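Local coordinates for interleukin-15 receptor alpha chain (Mus musculus, PDB 2PSM), which serves as the receptor subunit that binds the cytokine interleukin-15 through a small, disulfide-bonded sushi domain, at residues Glu33-Asn38 with Thr49-Val54; Ser39-Lys44 with Cys71-Ser76; Ala45-Leu50 with Pro67-Ile72. One frame throughout, in Å; residues are numbered along the deposited sequence.

Interaction 1 of 3, residues Glu33-Asn38 with Thr49-Val54; sequences ERYVCN and TLIECV
Leu50 lies over one face of the Arg34 guanidinium, its CD1 4.2 Å above the plane and over the centre of the group, while Thr49 OG1 meets the edge and accepts from Arg34 NH1 at 3.1 Å, 10° out of plane. The Tyr35 ring is met at its rim: Ile51 CG2 stands 3.5 Å from Tyr35 CE2, and Thr49 O approaches CD2. These side chains flank an antiparallel strand pair in the main sheet of the sushi domain. Glu33 and Ile51 form a hydrogen-bonded pair, with Glu33 N to Ile51 O and Ile51 N to Glu33 O both 3.0 Å; Arg34 and Leu50 form the non-hydrogen-bonded pair next to it. On the face bearing Arg34 and Leu50, Arg34 NH2 also reaches outside the two segments, salt-bridged to acidic side-chain oxygen of a chain of another protein. On the face with Glu33 and Ile51, both side chains touch Trp64, and the Glu33 carboxylate is held by Lys25 N and Asn26 N. Tyr35 OH bonds to Val15 O. Thr49 O continues the pairing just before the strand, accepting from Tyr35 N at 2.8 Å; with Thr49 CG2 anti to the carbonyl carbon, that methyl packs 3.5 Å from Tyr35 O.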
loop_
_atom_site.group_PDB
_atom_site.type_symbol
_atom_site.label_atom_id
_atom_site.label_comp_id
_atom_site.label_asym_id
_atom_site.label_seq_id
_atom_site.Cartn_x
_atom_site.Cartn_y
_atom_site.Cartn_z
ATOM N N GLU B 33 -4.040 -15.600 -3.432
ATOM C CA GLU B 33 -2.664 -16.090 -3.450
ATOM C C GLU B 33 -1.717 -14.919 -3.665
ATOM O O GLU B 33 -2.127 -13.857 -4.127
ATOM C CB GLU B 33 -2.470 -17.115 -4.577
ATOM C CG GLU B 33 -3.370 -18.358 -4.509
ATOM C CD GLU B 33 -3.017 -19.317 -3.368
ATOM O OE1 GLU B 33 -1.833 -19.395 -2.981
ATOM O OE2 GLU B 33 -3.925 -20.015 -2.870
ATOM N N ARG B 34 -0.444 -15.114 -3.347
ATOM C CA ARG B 34 0.521 -14.043 -3.505
ATOM C C ARG B 34 1.834 -14.475 -4.119
ATOM O O ARG B 34 2.402 -15.501 -3.746
ATOM C CB ARG B 34 0.819 -13.386 -2.150
ATOM C CG ARG B 34 -0.288 -12.494 -1.608
ATOM C CD ARG B 34 0.125 -11.877 -0.270
ATOM N NE ARG B 34 -0.964 -11.109 0.328
ATOM C CZ ARG B 34 -1.331 -9.896 -0.072
ATOM N NH1 ARG B 34 -0.692 -9.302 -1.071
ATOM N NH2 ARG B 34 -2.347 -9.280 0.522
ATOM N N TYR B 35 2.305 -13.673 -5.067
ATOM C CA TYR B 35 3.588 -13.900 -5.719
ATOM C C TYR B 35 4.647 -13.540 -4.680
ATOM O O TYR B 35 4.367 -12.793 -3.739
ATOM C CB TYR B 35 3.753 -12.949 -6.909
ATOM C CG TYR B 35 2.920 -13.295 -8.124
ATOM C CD1 TYR B 35 3.397 -14.184 -9.087
ATOM C CD2 TYR B 35 1.663 -12.728 -8.315
ATOM C CE1 TYR B 35 2.639 -14.500 -10.217
ATOM C CE2 TYR B 35 0.898 -13.034 -9.436
ATOM C CZ TYR B 35 1.393 -13.923 -10.383
ATOM O OH TYR B 35 0.637 -14.245 -11.486
ATOM N N VAL B 36 5.854 -14.060 -4.859
ATOM C CA VAL B 36 6.967 -13.769 -3.963
ATOM C C VAL B 36 8.132 -13.369 -4.854
ATOM O O VAL B 36 8.546 -14.146 -5.716
ATOM C CB VAL B 36 7.374 -15.011 -3.132
ATOM C CG1 VAL B 36 8.649 -14.722 -2.337
ATOM C CG2 VAL B 36 6.244 -15.389 -2.182
ATOM N N CYS B 37 8.644 -12.153 -4.675
ATOM C CA CYS B 37 9.765 -11.702 -5.488
ATOM C C CYS B 37 10.987 -12.570 -5.181
ATOM O O CYS B 37 11.199 -12.987 -4.036
ATOM C CB CYS B 37 10.087 -10.224 -5.224
ATOM S SG CYS B 37 8.856 -8.993 -5.797
ATOM N N ASN B 38 11.777 -12.854 -6.214
ATOM C CA ASN B 38 12.970 -13.680 -6.067
ATOM C C ASN B 38 13.999 -13.010 -5.162
ATOM O O ASN B 38 14.013 -11.786 -5.020
ATOM C CB ASN B 38 13.612 -13.956 -7.440
ATOM C CG ASN B 38 12.740 -14.825 -8.349
ATOM O OD1 ASN B 38 11.832 -15.519 -7.889
ATOM N ND2 ASN B 38 13.034 -14.798 -9.645
ATOM N N THR B 49 1.401 -7.983 -4.562
ATOM C CA THR B 49 1.791 -9.363 -4.868
ATOM C C THR B 49 0.542 -10.247 -4.956
ATOM O O THR B 49 0.631 -11.441 -5.234
ATOM C CB THR B 49 2.673 -9.973 -3.757
ATOM O OG1 THR B 49 1.992 -9.874 -2.496
ATOM C CG2 THR B 49 4.015 -9.271 -3.676
ATOM N N LEU B 50 -0.619 -9.649 -4.727
ATOM C CA LEU B 50 -1.877 -10.389 -4.703
ATOM C C LEU B 50 -2.680 -10.610 -5.978
ATOM O O LEU B 50 -2.800 -9.726 -6.805
ATOM C CB LEU B 50 -2.834 -9.734 -3.693
ATOM C CG LEU B 50 -4.215 -10.396 -3.573
ATOM C CD1 LEU B 50 -4.100 -11.653 -2.707
ATOM C CD2 LEU B 50 -5.218 -9.427 -2.950
ATOM N N ILE B 51 -3.240 -11.811 -6.096
ATOM C CA ILE B 51 -4.147 -12.154 -7.181
ATOM C C ILE B 51 -5.243 -12.961 -6.504
ATOM O O ILE B 51 -4.976 -13.731 -5.584
ATOM C CB ILE B 51 -3.512 -13.000 -8.300
ATOM C CG1 ILE B 51 -2.905 -14.290 -7.743
ATOM C CG2 ILE B 51 -2.499 -12.162 -9.059
ATOM C CD1 ILE B 51 -2.355 -15.191 -8.844
ATOM N N GLU B 52 -6.482 -12.754 -6.926
ATOM C CA GLU B 52 -7.602 -13.475 -6.342
ATOM C C GLU B 52 -8.373 -14.174 -7.443
ATOM O O GLU B 52 -8.512 -13.637 -8.541
ATOM C CB GLU B 52 -8.542 -12.517 -5.610
ATOM C CG GLU B 52 -9.660 -13.230 -4.863
ATOM C CD GLU B 52 -10.570 -12.276 -4.117
ATOM O OE1 GLU B 52 -10.048 -11.308 -3.520
ATOM O OE2 GLU B 52 -11.803 -12.505 -4.116
ATOM N N CYS B 53 -8.866 -15.373 -7.154
ATOM C CA CYS B 53 -9.636 -16.120 -8.138
ATOM C C CYS B 53 -11.098 -15.704 -8.037
ATOM O O CYS B 53 -11.781 -16.048 -7.072
ATOM C CB CYS B 53 -9.502 -17.626 -7.908
ATOM S SG CYS B 53 -10.460 -18.552 -9.144
ATOM N N VAL B 54 -11.564 -14.947 -9.028
ATOM C CA VAL B 54 -12.937 -14.461 -9.048
ATOM C C VAL B 54 -13.715 -15.111 -10.179
ATOM O O VAL B 54 -13.177 -15.372 -11.258
ATOM C CB VAL B 54 -12.993 -12.922 -9.219
ATOM C CG1 VAL B 54 -12.138 -12.247 -8.151
ATOM C CG2 VAL B 54 -12.524 -12.523 -10.601
#

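Interaction 2 of 3, residues Ser39-Lys44 with Cys71-Ser76; sequences SGFKRK and CIRDPS
Lys42 and Ile72 exchange two backbone hydrogen bonds, Lys42 N to Ile72 O at 2.6 Å and Ile72 N to Lys42 O at 2.9 Å, as the hydrogen-bonded pair of a short two-stranded antiparallel sheet in the sushi domain. A third bond, Asp74 N to Gly40 O at 2.9 Å, carries the pairing beyond the strands. A CA-H...O contact from Phe41 CA to Ile72 O supplements them. Among side chains, Phe41 and Arg73 diverge at their bases yet run side by side, the ring rim atom Phe41 CE1 lying 3.9 Å from Arg73 CG, with ring and guanidinium planes 63° apart. Lys42 runs alongside Asp74, its chain bent where the second torsion turns CD (chi2 -66°). Farther out, Lys42 CE lies 3.4 Å from Asp74 OD2. The charges stay beyond a salt bridge, Lys42 NZ being 4.3 Å from Asp74 OD2. Asp74 OD1 closes an Asx turn by accepting from Ser76 N at 2.7 Å, and Ser76 OG donates to it from the same face. Arg43 forms a salt bridge and a cation-pi contact with a chain of another protein. In the fold, this pair lies about 16 Å from the chain centre: His19 stacks on Phe41, and the disulfide from Cys71 to Cys37 ties strand 71-73 to the end of strand 32-37.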
loop_
_atom_site.group_PDB
_atom_site.type_symbol
_atom_site.label_atom_id
_atom_site.label_comp_id
_atom_site.label_asym_id
_atom_site.label_seq_id
_atom_site.Cartn_x
_atom_site.Cartn_y
_atom_site.Cartn_z
ATOM N N SER B 39 14.860 -13.821 -4.556
ATOM C CA SER B 39 15.908 -13.312 -3.677
ATOM C C SER B 39 16.735 -12.288 -4.448
ATOM O O SER B 39 17.146 -12.536 -5.578
ATOM C CB SER B 39 16.803 -14.464 -3.204
ATOM O OG SER B 39 17.890 -13.980 -2.436
ATOM N N GLY B 40 16.971 -11.139 -3.829
ATOM C CA GLY B 40 17.725 -10.082 -4.474
ATOM C C GLY B 40 16.797 -9.026 -5.055
ATOM O O GLY B 40 17.247 -7.959 -5.450
ATOM N N PHE B 41 15.499 -9.324 -5.096
ATOM C CA PHE B 41 14.494 -8.402 -5.641
ATOM C C PHE B 41 13.454 -8.005 -4.580
ATOM O O PHE B 41 13.208 -8.752 -3.635
ATOM C CB PHE B 41 13.792 -9.058 -6.844
ATOM C CG PHE B 41 14.707 -9.304 -8.018
ATOM C CD1 PHE B 41 14.977 -8.295 -8.927
ATOM C CD2 PHE B 41 15.334 -10.536 -8.179
ATOM C CE1 PHE B 41 15.864 -8.498 -9.983
ATOM C CE2 PHE B 41 16.226 -10.754 -9.232
ATOM C CZ PHE B 41 16.491 -9.731 -10.137
ATOM N N LYS B 42 12.842 -6.835 -4.749
ATOM C CA LYS B 42 11.840 -6.340 -3.798
ATOM C C LYS B 42 10.560 -5.881 -4.483
ATOM O O LYS B 42 10.598 -5.307 -5.574
ATOM C CB LYS B 42 12.392 -5.148 -3.000
ATOM C CG LYS B 42 13.438 -5.483 -1.950
ATOM C CD LYS B 42 12.854 -6.319 -0.835
ATOM C CE LYS B 42 13.863 -6.514 0.283
ATOM N NZ LYS B 42 13.406 -7.553 1.253
ATOM N N ARG B 43 9.427 -6.126 -3.829
ATOM C CA ARG B 43 8.133 -5.697 -4.357
ATOM C C ARG B 43 8.205 -4.173 -4.419
ATOM O O ARG B 43 8.490 -3.516 -3.411
ATOM C CB ARG B 43 6.998 -6.114 -3.414
ATOM C CG ARG B 43 5.673 -5.395 -3.683
ATOM C CD ARG B 43 4.590 -5.818 -2.699
ATOM N NE ARG B 43 4.848 -5.312 -1.349
ATOM C CZ ARG B 43 4.640 -4.056 -0.960
ATOM N NH1 ARG B 43 4.160 -3.156 -1.807
ATOM N NH2 ARG B 43 4.922 -3.694 0.281
ATOM N N LYS B 44 7.979 -3.613 -5.598
ATOM C CA LYS B 44 8.020 -2.167 -5.732
ATOM C C LYS B 44 6.889 -1.542 -4.930
ATOM O O LYS B 44 5.756 -2.029 -4.956
ATOM C CB LYS B 44 7.873 -1.754 -7.193
ATOM C CG LYS B 44 7.984 -0.254 -7.385
ATOM C CD LYS B 44 7.856 0.126 -8.841
ATOM C CE LYS B 44 8.114 1.608 -9.046
ATOM N NZ LYS B 44 8.111 1.920 -10.502
ATOM N N CYS B 71 8.640 -6.434 -9.443
ATOM C CA CYS B 71 9.765 -6.803 -8.594
ATOM C C CYS B 71 11.031 -6.128 -9.101
ATOM O O CYS B 71 11.502 -6.418 -10.207
ATOM C CB CYS B 71 9.966 -8.315 -8.590
ATOM S SG CYS B 71 8.646 -9.292 -7.812
ATOM N N ILE B 72 11.584 -5.230 -8.291
ATOM C CA ILE B 72 12.794 -4.514 -8.664
ATOM C C ILE B 72 13.996 -4.941 -7.821
ATOM O O ILE B 72 13.850 -5.562 -6.766
ATOM C CB ILE B 72 12.613 -2.990 -8.506
ATOM C CG1 ILE B 72 12.372 -2.645 -7.033
ATOM C CG2 ILE B 72 11.444 -2.514 -9.365
ATOM C CD1 ILE B 72 12.531 -1.161 -6.701
ATOM N N ARG B 73 15.186 -4.589 -8.296
ATOM C CA ARG B 73 16.417 -4.915 -7.597
ATOM C C ARG B 73 16.428 -4.307 -6.206
ATOM O O ARG B 73 16.208 -3.107 -6.042
ATOM C CB ARG B 73 17.620 -4.400 -8.383
ATOM C CG ARG B 73 17.827 -5.100 -9.712
ATOM C CD ARG B 73 19.096 -4.626 -10.398
ATOM N NE ARG B 73 19.349 -5.373 -11.626
ATOM C CZ ARG B 73 20.414 -5.199 -12.403
ATOM N NH1 ARG B 73 21.334 -4.300 -12.080
ATOM N NH2 ARG B 73 20.560 -5.930 -13.501
ATOM N N ASP B 74 16.675 -5.148 -5.209
ATOM C CA ASP B 74 16.744 -4.706 -3.822
ATOM C C ASP B 74 17.709 -3.518 -3.769
ATOM O O ASP B 74 18.886 -3.661 -4.087
ATOM C CB ASP B 74 17.277 -5.843 -2.951
ATOM C CG ASP B 74 17.246 -5.513 -1.477
ATOM O OD1 ASP B 74 17.386 -4.321 -1.127
ATOM O OD2 ASP B 74 17.091 -6.450 -0.666
ATOM N N PRO B 75 17.223 -2.333 -3.364
ATOM C CA PRO B 75 18.069 -1.138 -3.285
ATOM C C PRO B 75 19.222 -1.288 -2.296
ATOM O O PRO B 75 20.270 -0.664 -2.455
ATOM C CB PRO B 75 17.091 -0.046 -2.848
ATOM C CG PRO B 75 15.759 -0.555 -3.316
ATOM C CD PRO B 75 15.840 -2.013 -2.975
ATOM N N SER B 76 19.021 -2.124 -1.280
ATOM C CA SER B 76 20.038 -2.337 -0.255
ATOM C C SER B 76 21.213 -3.190 -0.725
ATOM O O SER B 76 22.120 -3.487 0.055
ATOM C CB SER B 76 19.408 -2.970 0.993
ATOM O OG SER B 76 19.025 -4.312 0.761
#

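Interaction 3 of 3, residues Ala45-Leu50 with Pro67-Ile72; sequences AGTSTL and PSLKCI
Ser48 and Thr47 meet Ser68, Leu69 and Lys70 where two irregular stretches of the sushi domain run past each other, one leading into strand 50-56 and the other into strand 71-73. Hydroxyl groups do the direct bonding. Ser68 OG accepts from Ser48 N at 3.0 Å with an N-H...O angle of 153°. Thr47 OG1, placed between its backbone N and carbonyl carbon (chi1 66°), takes a weak bond from Lys70 N at 3.4 Å, its stronger partner being Lys44 O. Ser48 OG accepts from Leu50 N, an ST turn just before the strand, and is also bonded to an acidic side chain of another protein's chain.

Water bonds fill in between. One water donates to Gly46 O and hydrogen-bonds Ser68 OG. A second donates to both Ser48 O, at 2.7 Å, and Leu50 O, and accepts from Ser68 N at 2.8 Å. Ser48 O lies near Leu69 N too, but the angle there is too poor for a bond.

Two carbons come close to carbonyl oxygens across the contact: Thr47 CB is 3.2 Å from Ser68 O, and Leu69 CB is 3.0 Å from Ser48 O. Apolar packing is separate from these. The Thr47 methyl CG2 is 3.7 Å from Lys70 CB, the two side chains crossing at a slant, and Leu69 CD1 meets Thr49 CG2 at 3.7 Å. Leu69 also touches Tyr35, Ile17 and Ala20, which joins this contact to the interior.

With no beta bridge between the segments, the chemistry is that of side-chain hydroxyls and solvent standing in for strand pairing: the second water uses both its protons and satisfies three backbone groups at once, two carbonyls on one segment and an N-H on the other.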
loop_
_atom_site.group_PDB
_atom_site.type_symbol
_atom_site.label_atom_id
_atom_site.label_comp_id
_atom_site.label_asym_id
_atom_site.label_seq_id
_atom_site.Cartn_x
_atom_site.Cartn_y
_atom_site.Cartn_z
ATOM N N ALA B 45 7.202 -0.459 -4.228
ATOM C CA ALA B 45 6.214 0.247 -3.420
ATOM C C ALA B 45 5.034 0.639 -4.316
ATOM O O ALA B 45 5.226 1.106 -5.434
ATOM C CB ALA B 45 6.853 1.499 -2.796
ATOM N N GLY B 46 3.813 0.437 -3.838
ATOM C CA GLY B 46 2.663 0.790 -4.658
ATOM C C GLY B 46 2.107 -0.356 -5.482
ATOM O O GLY B 46 0.977 -0.267 -5.976
ATOM N N THR B 47 2.893 -1.420 -5.653
ATOM C CA THR B 47 2.448 -2.586 -6.409
ATOM C C THR B 47 2.072 -3.700 -5.429
ATOM O O THR B 47 2.540 -3.725 -4.294
ATOM C CB THR B 47 3.533 -3.097 -7.425
ATOM O OG1 THR B 47 4.678 -3.604 -6.726
ATOM C CG2 THR B 47 3.974 -1.954 -8.346
ATOM N N SER B 48 1.231 -4.621 -5.889
ATOM C CA SER B 48 0.715 -5.709 -5.073
ATOM C C SER B 48 1.152 -7.102 -5.525
ATOM O O SER B 48 1.265 -7.368 -6.724
ATOM C CB SER B 48 -0.823 -5.612 -5.074
ATOM O OG SER B 48 -1.446 -6.810 -4.659
ATOM N N THR B 49 1.401 -7.983 -4.562
ATOM C CA THR B 49 1.791 -9.363 -4.868
ATOM C C THR B 49 0.542 -10.247 -4.956
ATOM O O THR B 49 0.631 -11.441 -5.234
ATOM C CB THR B 49 2.673 -9.973 -3.757
ATOM O OG1 THR B 49 1.992 -9.874 -2.496
ATOM C CG2 THR B 49 4.015 -9.271 -3.676
ATOM N N LEU B 50 -0.619 -9.649 -4.727
ATOM C CA LEU B 50 -1.877 -10.389 -4.703
ATOM C C LEU B 50 -2.680 -10.610 -5.978
ATOM O O LEU B 50 -2.800 -9.726 -6.805
ATOM C CB LEU B 50 -2.834 -9.734 -3.693
ATOM C CG LEU B 50 -4.215 -10.396 -3.573
ATOM C CD1 LEU B 50 -4.100 -11.653 -2.707
ATOM C CD2 LEU B 50 -5.218 -9.427 -2.950
ATOM N N PRO B 67 -2.580 -8.931 -11.730
ATOM C CA PRO B 67 -1.591 -8.450 -10.761
ATOM C C PRO B 67 -0.932 -7.135 -11.176
ATOM O O PRO B 67 -0.761 -6.861 -12.365
ATOM C CB PRO B 67 -0.596 -9.612 -10.685
ATOM C CG PRO B 67 -0.609 -10.146 -12.084
ATOM C CD PRO B 67 -2.088 -10.130 -12.439
ATOM N N SER B 68 -0.577 -6.314 -10.195
ATOM C CA SER B 68 0.076 -5.045 -10.487
ATOM C C SER B 68 1.523 -5.138 -10.040
ATOM O O SER B 68 2.283 -4.180 -10.164
ATOM C CB SER B 68 -0.608 -3.897 -9.740
ATOM O OG SER B 68 -0.409 -4.016 -8.343
ATOM N N LEU B 69 1.894 -6.308 -9.528
ATOM C CA LEU B 69 3.237 -6.548 -9.026
ATOM C C LEU B 69 4.387 -6.175 -9.947
ATOM O O LEU B 69 4.366 -6.427 -11.151
ATOM C CB LEU B 69 3.412 -8.018 -8.642
ATOM C CG LEU B 69 4.826 -8.355 -8.141
ATOM C CD1 LEU B 69 5.102 -7.589 -6.841
ATOM C CD2 LEU B 69 4.955 -9.861 -7.926
ATOM N N LYS B 70 5.409 -5.599 -9.338
ATOM C CA LYS B 70 6.622 -5.213 -10.032
ATOM C C LYS B 70 7.750 -5.524 -9.053
ATOM O O LYS B 70 7.789 -4.976 -7.948
ATOM C CB LYS B 70 6.585 -3.726 -10.369
ATOM C CG LYS B 70 7.914 -3.111 -10.755
ATOM C CD LYS B 70 8.421 -3.592 -12.103
ATOM C CE LYS B 70 9.664 -2.814 -12.511
ATOM N NZ LYS B 70 10.132 -3.194 -13.874
ATOM N N CYS B 71 8.640 -6.434 -9.443
ATOM C CA CYS B 71 9.765 -6.803 -8.594
ATOM C C CYS B 71 11.031 -6.128 -9.101
ATOM O O CYS B 71 11.502 -6.418 -10.207
ATOM C CB CYS B 71 9.966 -8.315 -8.590
ATOM S SG CYS B 71 8.646 -9.292 -7.812
ATOM N N ILE B 72 11.584 -5.230 -8.291
ATOM C CA ILE B 72 12.794 -4.514 -8.664
ATOM C C ILE B 72 13.996 -4.941 -7.821
ATOM O O ILE B 72 13.850 -5.562 -6.766
ATOM C CB ILE B 72 12.613 -2.990 -8.506
ATOM C CG1 ILE B 72 12.372 -2.645 -7.033
ATOM C CG2 ILE B 72 11.444 -2.514 -9.365
ATOM C CD1 ILE B 72 12.531 -1.161 -6.701
HETATM O O HOH W 1 -1.166 -1.823 -6.835
HETATM O O HOH W 2 -1.208 -7.741 -7.861
#

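Overall arrangement
From the N terminus, strand 32-37 is the first to take part in these contacts, and interaction 1 closes a loop of ten residues when 49-54 returns beside it. Within that loop, 39-44 waits for the C-terminal 71-76, so interaction 2 crosses interaction 1 and spans 26 residues. Interaction 3 begins where interaction 1 ends, sharing Thr49 and Leu50, and lies largely inside interaction 2, ending on the same stretch, with Cys71 and Ile72 shared. Leu69 packs on Arg43, and Pro67 on Ile51. Interactions 1 and 2, whose centres are about 16 Å apart, are joined directly by the Cys37-Cys71 disulfide between main and small sheets, and also by way of interaction 3.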